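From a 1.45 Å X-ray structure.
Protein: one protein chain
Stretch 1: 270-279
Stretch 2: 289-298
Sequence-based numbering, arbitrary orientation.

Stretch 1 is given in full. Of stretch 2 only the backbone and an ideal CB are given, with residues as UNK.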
# COMPACT_ATOMS: atom_id res chain seq x y z
N LYS A 270 16.05 -36.87 4.53
CA LYS A 270 15.65 -36.56 3.18
C LYS A 270 14.14 -36.35 3.09
O LYS A 270 13.37 -36.89 3.90
CB LYS A 270 16.06 -37.69 2.24
CG LYS A 270 17.56 -37.84 2.10
CD LYS A 270 17.92 -39.00 1.21
CE LYS A 270 19.42 -39.13 1.13
NZ LYS A 270 19.77 -40.33 0.33
N ALA A 271 13.73 -35.55 2.12
CA ALA A 271 12.32 -35.43 1.74
C ALA A 271 12.27 -35.58 0.22
O ALA A 271 13.18 -35.13 -0.47
CB ALA A 271 11.73 -34.07 2.16
N HIS A 272 11.25 -36.27 -0.28
CA HIS A 272 11.04 -36.49 -1.70
C HIS A 272 9.69 -35.87 -2.06
O HIS A 272 8.72 -35.94 -1.30
CB HIS A 272 10.94 -38.01 -2.03
CG HIS A 272 12.11 -38.84 -1.59
ND1 HIS A 272 13.08 -39.27 -2.47
CD2 HIS A 272 12.44 -39.36 -0.38
CE1 HIS A 272 13.98 -39.98 -1.81
NE2 HIS A 272 13.63 -40.04 -0.54
N GLN A 273 9.58 -35.35 -3.26
CA GLN A 273 8.34 -34.70 -3.69
C GLN A 273 8.03 -35.06 -5.12
O GLN A 273 8.91 -35.12 -5.95
CB GLN A 273 8.47 -33.18 -3.61
CG GLN A 273 7.11 -32.50 -3.74
CD GLN A 273 7.17 -31.01 -3.68
OE1 GLN A 273 8.09 -30.45 -3.05
NE2 GLN A 273 6.19 -30.33 -4.34
N ILE A 274 6.76 -35.29 -5.41
CA ILE A 274 6.27 -35.46 -6.76
C ILE A 274 5.07 -34.53 -6.94
O ILE A 274 4.18 -34.49 -6.10
CB ILE A 274 5.84 -36.92 -7.04
CG1 ILE A 274 6.94 -37.91 -6.75
CG2 ILE A 274 5.42 -37.06 -8.51
CD1 ILE A 274 6.39 -39.37 -6.66
N THR A 275 5.07 -33.80 -8.05
CA THR A 275 3.98 -32.92 -8.40
C THR A 275 3.56 -33.12 -9.84
O THR A 275 4.40 -33.13 -10.74
CB THR A 275 4.44 -31.48 -8.26
OG1 THR A 275 5.05 -31.31 -6.97
CG2 THR A 275 3.25 -30.50 -8.29
N LEU A 276 2.24 -33.27 -10.02
CA LEU A 276 1.60 -33.31 -11.31
C LEU A 276 0.76 -32.05 -11.48
O LEU A 276 0.01 -31.67 -10.59
CB LEU A 276 0.69 -34.53 -11.41
CG LEU A 276 -0.05 -34.67 -12.71
CD1 LEU A 276 0.87 -35.08 -13.87
CD2 LEU A 276 -1.18 -35.72 -12.51
N GLY A 277 0.87 -31.41 -12.63
CA GLY A 277 0.09 -30.21 -12.92
C GLY A 277 -0.54 -30.21 -14.30
O GLY A 277 -0.02 -30.81 -15.22
N TYR A 278 -1.63 -29.49 -14.45
CA TYR A 278 -2.26 -29.30 -15.73
C TYR A 278 -2.67 -27.84 -15.82
O TYR A 278 -3.17 -27.28 -14.86
CB TYR A 278 -3.51 -30.18 -15.85
CG TYR A 278 -3.98 -30.27 -17.28
CD1 TYR A 278 -3.31 -31.08 -18.16
CD2 TYR A 278 -5.06 -29.53 -17.74
CE1 TYR A 278 -3.67 -31.19 -19.47
CE2 TYR A 278 -5.47 -29.64 -19.12
CZ TYR A 278 -4.73 -30.47 -19.95
OH TYR A 278 -5.03 -30.64 -21.31
N VAL A 279 -2.47 -27.23 -16.99
CA VAL A 279 -2.92 -25.90 -17.29
C VAL A 279 -3.76 -25.96 -18.55
O VAL A 279 -3.34 -26.53 -19.56
CB VAL A 279 -1.71 -24.97 -17.50
CG1 VAL A 279 -2.15 -23.56 -17.86
CG2 VAL A 279 -0.84 -24.94 -16.25
N UNK A 289 -6.27 -24.19 -13.93
CA UNK A 289 -5.18 -25.08 -13.62
C UNK A 289 -5.46 -25.94 -12.42
O UNK A 289 -6.32 -25.65 -11.61
CB UNK A 289 -3.90 -24.28 -13.39
N UNK A 290 -4.72 -27.04 -12.34
CA UNK A 290 -4.71 -27.91 -11.19
C UNK A 290 -3.34 -28.44 -10.90
O UNK A 290 -2.60 -28.77 -11.83
CB UNK A 290 -5.68 -29.07 -11.39
N UNK A 291 -3.00 -28.49 -9.62
CA UNK A 291 -1.76 -29.05 -9.12
C UNK A 291 -2.08 -30.11 -8.08
O UNK A 291 -2.97 -29.90 -7.24
CB UNK A 291 -0.86 -27.96 -8.53
N UNK A 292 -1.39 -31.26 -8.17
CA UNK A 292 -1.51 -32.34 -7.21
C UNK A 292 -0.11 -32.67 -6.76
O UNK A 292 0.73 -33.01 -7.60
CB UNK A 292 -2.22 -33.56 -7.80
N UNK A 293 0.14 -32.66 -5.47
CA UNK A 293 1.49 -32.93 -4.98
C UNK A 293 1.51 -33.87 -3.80
O UNK A 293 0.59 -33.95 -2.99
CB UNK A 293 2.18 -31.62 -4.59
N UNK A 294 2.63 -34.59 -3.70
CA UNK A 294 2.86 -35.55 -2.64
C UNK A 294 4.27 -35.31 -2.14
O UNK A 294 5.20 -35.35 -2.93
CB UNK A 294 2.66 -36.99 -3.12
N UNK A 295 4.41 -35.06 -0.85
CA UNK A 295 5.66 -34.76 -0.21
C UNK A 295 5.88 -35.78 0.90
O UNK A 295 5.12 -35.86 1.85
CB UNK A 295 5.68 -33.33 0.33
N UNK A 296 6.95 -36.56 0.77
CA UNK A 296 7.28 -37.59 1.74
C UNK A 296 8.51 -37.20 2.53
O UNK A 296 9.61 -37.17 1.98
CB UNK A 296 7.50 -38.94 1.05
N UNK A 297 8.33 -36.88 3.80
CA UNK A 297 9.41 -36.62 4.70
C UNK A 297 9.89 -37.93 5.29
O UNK A 297 9.08 -38.75 5.68
CB UNK A 297 8.99 -35.64 5.80
N UNK A 298 11.20 -38.08 5.39
CA UNK A 298 11.80 -39.20 6.13
C UNK A 298 12.40 -38.69 7.44
O UNK A 298 12.84 -37.52 7.56
CB UNK A 298 12.87 -39.90 5.29

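The two strands run antiparallel, and backbone hydrogen bonds join them at every second residue. In extended strands successive side chains leave on alternating faces: odd positions of the second strand share a face with Ala271, Gln273, Thr275 and Val279, even positions with His272, Ile274, Leu276 and Tyr278.

Position 289 lies across from Val279, its ideal CB 4.2 Å from Val279 CG2. An apolar, beta-branched or aromatic side chain would suit. It is Tyr289; chi1 is p, and the ring leads away from the first strand, leaving Tyr289 CB to touch Val279 CG2 at 4.2 Å.

Position 290 pairs with Tyr278 through two backbone hydrogen bonds. A CB would have room, so many residues would fit. The deposited Gly290 is not demanded by this neighbour; it binds through its backbone, with Tyr278 N to Gly290 O at 2.9 Å.

Position 291 looks across at Gly277, which offers no side chain, so there is room for several kinds of side chain, polar ones among them. Asn291, with chi1 m, occupies this open place.

Position 292 stands opposite Leu276 on a face bearing Ile274 and Leu276; an aliphatic residue is natural. It is Leu292, tied by Leu292 N to Leu276 O at 2.8 Å.

At position 293 the ideal CB is 3.7 Å from Thr275 OG1 and 4.2 Å from Gln273 NE2, two atoms already hydrogen-bonded to each other. A small side chain fits beside them, though a polar one is conceivable. Ala293 CB lies 3.8 Å from Thr275 OG1.

Position 294 pairs with Ile274, where a large apolar or aromatic group would suit. Phe294 directs its ring end away from the first strand, while Phe294 N bonds to Ile274 O at 2.9 Å.

Position 295 faces the aliphatic part of Gln273, with Ala271 alongside: a medium apolar residue would fill the space. In Leu295 the side-chain end comes nearer, Leu295 CD1 lying 3.8 Å from Gln273 CB and 4.4 Å from Ala271 CB.

Position 296 is paired with His272, and long or polar side chains are tolerated. Lys296 leads away at its end; its backbone gives Lys296 N to His272 O at 2.8 Å.

Position 297, opposite the small Ala271, leaves space for several medium residues. Asn297 takes it, chi1 m.

Position 298 points its CB toward Lys270 O, 3.4 Å from the ideal CB, and a flexible chain can turn aside. Lys298 does so, its end leading away, with Lys298 CG 4.5 Å from the edge atom His272 CD2.

Stretch 2, residues 289-298: YGNLAFLKNK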
# COMPACT_ATOMS: atom_id res chain seq x y z
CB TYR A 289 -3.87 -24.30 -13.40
CG TYR A 289 -3.89 -23.43 -12.15
CD1 TYR A 289 -4.27 -22.10 -12.19
CD2 TYR A 289 -3.55 -23.96 -10.92
CE1 TYR A 289 -4.32 -21.33 -11.03
CE2 TYR A 289 -3.61 -23.20 -9.76
CZ TYR A 289 -3.94 -21.87 -9.82
OH TYR A 289 -3.94 -21.12 -8.66
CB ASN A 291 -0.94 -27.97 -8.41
CG ASN A 291 -0.54 -26.85 -9.30
OD1 ASN A 291 -0.49 -25.67 -8.84
ND2 ASN A 291 -0.15 -27.15 -10.50
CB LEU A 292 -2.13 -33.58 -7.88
CG LEU A 292 -2.21 -34.88 -7.08
CD1 LEU A 292 -3.03 -34.73 -5.82
CD2 LEU A 292 -2.78 -35.99 -7.97
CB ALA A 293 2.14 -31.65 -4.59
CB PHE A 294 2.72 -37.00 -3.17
CG PHE A 294 2.89 -38.05 -2.11
CD1 PHE A 294 1.95 -38.20 -1.11
CD2 PHE A 294 4.01 -38.90 -2.13
CE1 PHE A 294 2.11 -39.18 -0.12
CE2 PHE A 294 4.19 -39.87 -1.15
CZ PHE A 294 3.22 -40.03 -0.16
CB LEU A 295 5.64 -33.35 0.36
CG LEU A 295 6.84 -32.72 1.05
CD1 LEU A 295 8.05 -32.70 0.16
CD2 LEU A 295 6.52 -31.27 1.55
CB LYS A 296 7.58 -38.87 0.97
CG LYS A 296 7.94 -40.06 1.82
CD LYS A 296 8.13 -41.30 0.89
CE LYS A 296 6.91 -42.23 0.87
NZ LYS A 296 6.43 -42.56 -0.52
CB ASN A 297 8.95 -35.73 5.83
CG ASN A 297 8.60 -34.33 5.38
OD1 ASN A 297 7.39 -33.94 5.30
ND2 ASN A 297 9.61 -33.58 5.07
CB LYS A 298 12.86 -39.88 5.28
CG LYS A 298 12.38 -40.41 3.95
CD LYS A 298 11.30 -41.48 4.08
CE LYS A 298 11.90 -42.87 4.25
NZ LYS A 298 10.78 -43.88 4.42
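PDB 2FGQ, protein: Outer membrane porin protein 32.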